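Long-range contact in periplasmic binding protein (Thermotoga lettingae TMO, PDB 4RY8), which binds 5-methylthioribose between its two lobes and probably delivers it to a membrane transporter as the periplasmic solute-binding component: residues 206-210 against 232-236. Numbering follows the deposited sequence.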
ATOM      1  N   ASP C 206      -1.926   6.698  17.745  1.00 20.16           N
ATOM      2  CA  ASP C 206      -3.075   7.401  18.266  1.00 17.37           C
ATOM      3  C   ASP C 206      -2.812   8.260  19.509  1.00 23.66           C
ATOM      4  O   ASP C 206      -3.522   9.231  19.729  1.00 24.93           O
ATOM      5  CB  ASP C 206      -4.373   6.509  18.450  1.00 19.66           C
ATOM      6  CG  ASP C 206      -4.199   5.359  19.453  1.00 22.95           C
ATOM      7  OD1 ASP C 206      -3.099   5.127  19.986  1.00 19.64           O
ATOM      8  OD2 ASP C 206      -5.223   4.657  19.744  1.00 23.42           O
ATOM      9  N   GLU C 207      -1.797   7.950  20.309  1.00 25.45           N
ATOM     10  CA  GLU C 207      -1.433   8.800  21.458  1.00 22.03           C
ATOM     11  C   GLU C 207      -0.890  10.185  21.034  1.00 20.26           C
ATOM     12  O   GLU C 207      -1.177  11.208  21.687  1.00 20.88           O
ATOM     13  CB  GLU C 207      -0.449   8.075  22.381  1.00 20.05           C
ATOM     14  CG  GLU C 207      -1.053   6.875  23.086  1.00 23.04           C
ATOM     15  CD  GLU C 207      -2.221   7.237  23.982  1.00 26.10           C
ATOM     16  OE1 GLU C 207      -2.106   8.156  24.830  1.00 25.44           O
ATOM     17  OE2 GLU C 207      -3.270   6.584  23.862  1.00 25.18           O
ATOM     18  N   PHE C 208      -0.177  10.229  19.928  1.00 25.54           N
ATOM     19  CA  PHE C 208       0.268  11.500  19.355  1.00 20.14           C
ATOM     20  C   PHE C 208      -0.988  12.257  18.860  1.00 20.81           C
ATOM     21  O   PHE C 208      -1.182  13.438  19.124  1.00 19.70           O
ATOM     22  CB  PHE C 208       1.156  11.277  18.133  1.00 21.50           C
ATOM     23  CG  PHE C 208       2.557  10.742  18.405  1.00 28.52           C
ATOM     24  CD1 PHE C 208       3.326  11.116  19.515  1.00 18.20           C
ATOM     25  CD2 PHE C 208       3.152   9.967  17.434  1.00 21.38           C
ATOM     26  CE1 PHE C 208       4.601  10.604  19.661  1.00 20.02           C
ATOM     27  CE2 PHE C 208       4.432   9.476  17.574  1.00 23.85           C
ATOM     28  CZ  PHE C 208       5.156   9.810  18.682  1.00 21.44           C
ATOM     29  N   ALA C 209      -1.847  11.557  18.135  1.00 22.19           N
ATOM     30  CA  ALA C 209      -3.073  12.169  17.580  1.00 25.17           C
ATOM     31  C   ALA C 209      -3.949  12.802  18.676  1.00 21.00           C
ATOM     32  O   ALA C 209      -4.410  13.917  18.532  1.00 21.64           O
ATOM     33  CB  ALA C 209      -3.874  11.130  16.786  1.00 22.97           C
ATOM     34  N   LYS C 210      -4.141  12.092  19.784  1.00 26.97           N
ATOM     35  CA  LYS C 210      -5.014  12.533  20.874  1.00 23.19           C
ATOM     36  C   LYS C 210      -4.518  13.838  21.428  1.00 20.73           C
ATOM     37  O   LYS C 210      -5.260  14.764  21.616  1.00 21.63           O
ATOM     38  CB  LYS C 210      -5.067  11.472  21.984  1.00 24.91           C
ATOM     39  CG  LYS C 210      -5.421  10.074  21.486  1.00 47.40           C
ATOM     40  CD  LYS C 210      -6.763   9.563  21.914  1.00 33.54           C
ATOM     41  CE  LYS C 210      -6.699   8.943  23.290  1.00 50.27           C
ATOM     42  NZ  LYS C 210      -5.715   7.842  23.487  1.00 41.06           N
ATOM     43  N   VAL C 232      -6.751   2.630  16.095  1.00 19.94           N
ATOM     44  CA  VAL C 232      -8.145   2.875  16.465  1.00 22.63           C
ATOM     45  C   VAL C 232      -8.409   2.141  17.790  1.00 28.78           C
ATOM     46  O   VAL C 232      -7.899   1.016  18.039  1.00 21.69           O
ATOM     47  CB  VAL C 232      -9.084   2.499  15.308  1.00 22.84           C
ATOM     48  CG1 VAL C 232      -8.986   1.010  14.999  1.00 24.08           C
ATOM     49  CG2 VAL C 232     -10.519   2.945  15.588  1.00 22.16           C
ATOM     50  N   THR C 233      -9.134   2.828  18.666  1.00 26.22           N
ATOM     51  CA  THR C 233      -9.622   2.262  19.926  1.00 25.61           C
ATOM     52  C   THR C 233     -10.991   2.898  20.172  1.00 27.15           C
ATOM     53  O   THR C 233     -11.402   3.795  19.433  1.00 27.02           O
ATOM     54  CB  THR C 233      -8.722   2.595  21.131  1.00 26.22           C
ATOM     55  OG1 THR C 233      -8.767   4.002  21.377  1.00 30.83           O
ATOM     56  CG2 THR C 233      -7.270   2.166  20.906  1.00 36.48           C
ATOM     57  N   THR C 234     -11.689   2.459  21.217  1.00 30.34           N
ATOM     58  CA  THR C 234     -12.937   3.114  21.615  1.00 29.54           C
ATOM     59  C   THR C 234     -12.688   4.572  22.021  1.00 33.82           C
ATOM     60  O   THR C 234     -13.432   5.468  21.610  1.00 30.18           O
ATOM     61  CB  THR C 234     -13.637   2.327  22.717  1.00 34.44           C
ATOM     62  OG1 THR C 234     -14.079   1.086  22.150  1.00 29.41           O
ATOM     63  CG2 THR C 234     -14.818   3.087  23.275  1.00 37.75           C
ATOM     64  N   GLU C 235     -11.619   4.820  22.770  1.00 38.13           N
ATOM     65  CA  GLU C 235     -11.220   6.203  23.066  1.00 35.48           C
ATOM     66  C   GLU C 235     -11.075   7.043  21.796  1.00 28.25           C
ATOM     67  O   GLU C 235     -11.593   8.154  21.715  1.00 29.08           O
ATOM     68  CB  GLU C 235      -9.919   6.228  23.874  1.00 35.96           C
ATOM     69  CG  GLU C 235     -10.138   5.898  25.340  1.00 35.29           C
ATOM     70  CD  GLU C 235      -8.850   5.686  26.099  1.00 48.09           C
ATOM     71  OE1 GLU C 235      -7.736   5.955  25.552  1.00 38.39           O
ATOM     72  OE2 GLU C 235      -8.962   5.253  27.259  1.00 56.76           O
ATOM     73  N   ASP C 236     -10.337   6.525  20.816  1.00 30.63           N
ATOM     74  CA  ASP C 236     -10.211   7.188  19.530  1.00 23.24           C
ATOM     75  C   ASP C 236     -11.531   7.455  18.856  1.00 26.38           C
ATOM     76  O   ASP C 236     -11.828   8.576  18.446  1.00 26.73           O
ATOM     77  CB  ASP C 236      -9.369   6.319  18.617  1.00 26.81           C
ATOM     78  CG  ASP C 236      -7.909   6.201  19.101  1.00 28.46           C
ATOM     79  OD1 ASP C 236      -7.536   6.990  19.992  1.00 23.54           O
ATOM     80  OD2 ASP C 236      -7.176   5.313  18.611  1.00 24.77           O
TER
HETATM   81  O   HOH W   1      -6.318   5.194  22.205  1.00 40.08           O
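Lys210 reaches across to Glu235 and Asp236, linking the first turn of helix 206-219 to the start of helix 234-240. Its side chain leaves CB with CG beside the backbone N (chi1 -52°) and then bends at each later torsion, which folds the amine back toward Glu207. CG stands at the outer limit of contact with Asp236 OD1, whereas CD lies against that oxygen at 3.3 Å. CE lies about equally far from Asp236 OD1 and Glu235 OE1, which sit roughly at a right angle to each other about it. At the tip, NZ forms a salt bridge with Glu207 OE2 at 2.8 Å within its own helix and a longer one, with a weak hydrogen bond, to Glu235 OE1 at 3.5 Å. A water accepts a third bond from Lys210 NZ (3.0 Å), donates to Asp206 OD2 (2.7 Å) and is also hydrogen-bonded to Thr233 OG1. A methionine in place of Lys210 would probably leave Glu207 and Glu235 without the positive charge between them and take one hydrogen-bond donor from the water. The carboxylates of Asp206 and Asp236 meet nearby with their planes 79° apart, and the lysine's charge would be expected to ease the gathering of acids. Thr233 CG2 packs against Asp206 OD2 at 3.4 Å. Thr233 is the N-cap residue of helix 234-240, its OG1 accepting an almost straight bond from Asp236 N (3.0 Å, 175°). Asp206 N is hydrogen-bonded to Asp231 OD2, of a residue of the sugar pocket, and the side chain of Asp206 lies about 6 Å from the bound 5-methylthioribose. The contact thus joins two helix N-termini that follow the neighbouring parallel strands 200-203 and 226-230, at the cleft-facing edge of a Rossmann-like lobe of a periplasmic sugar-binding protein.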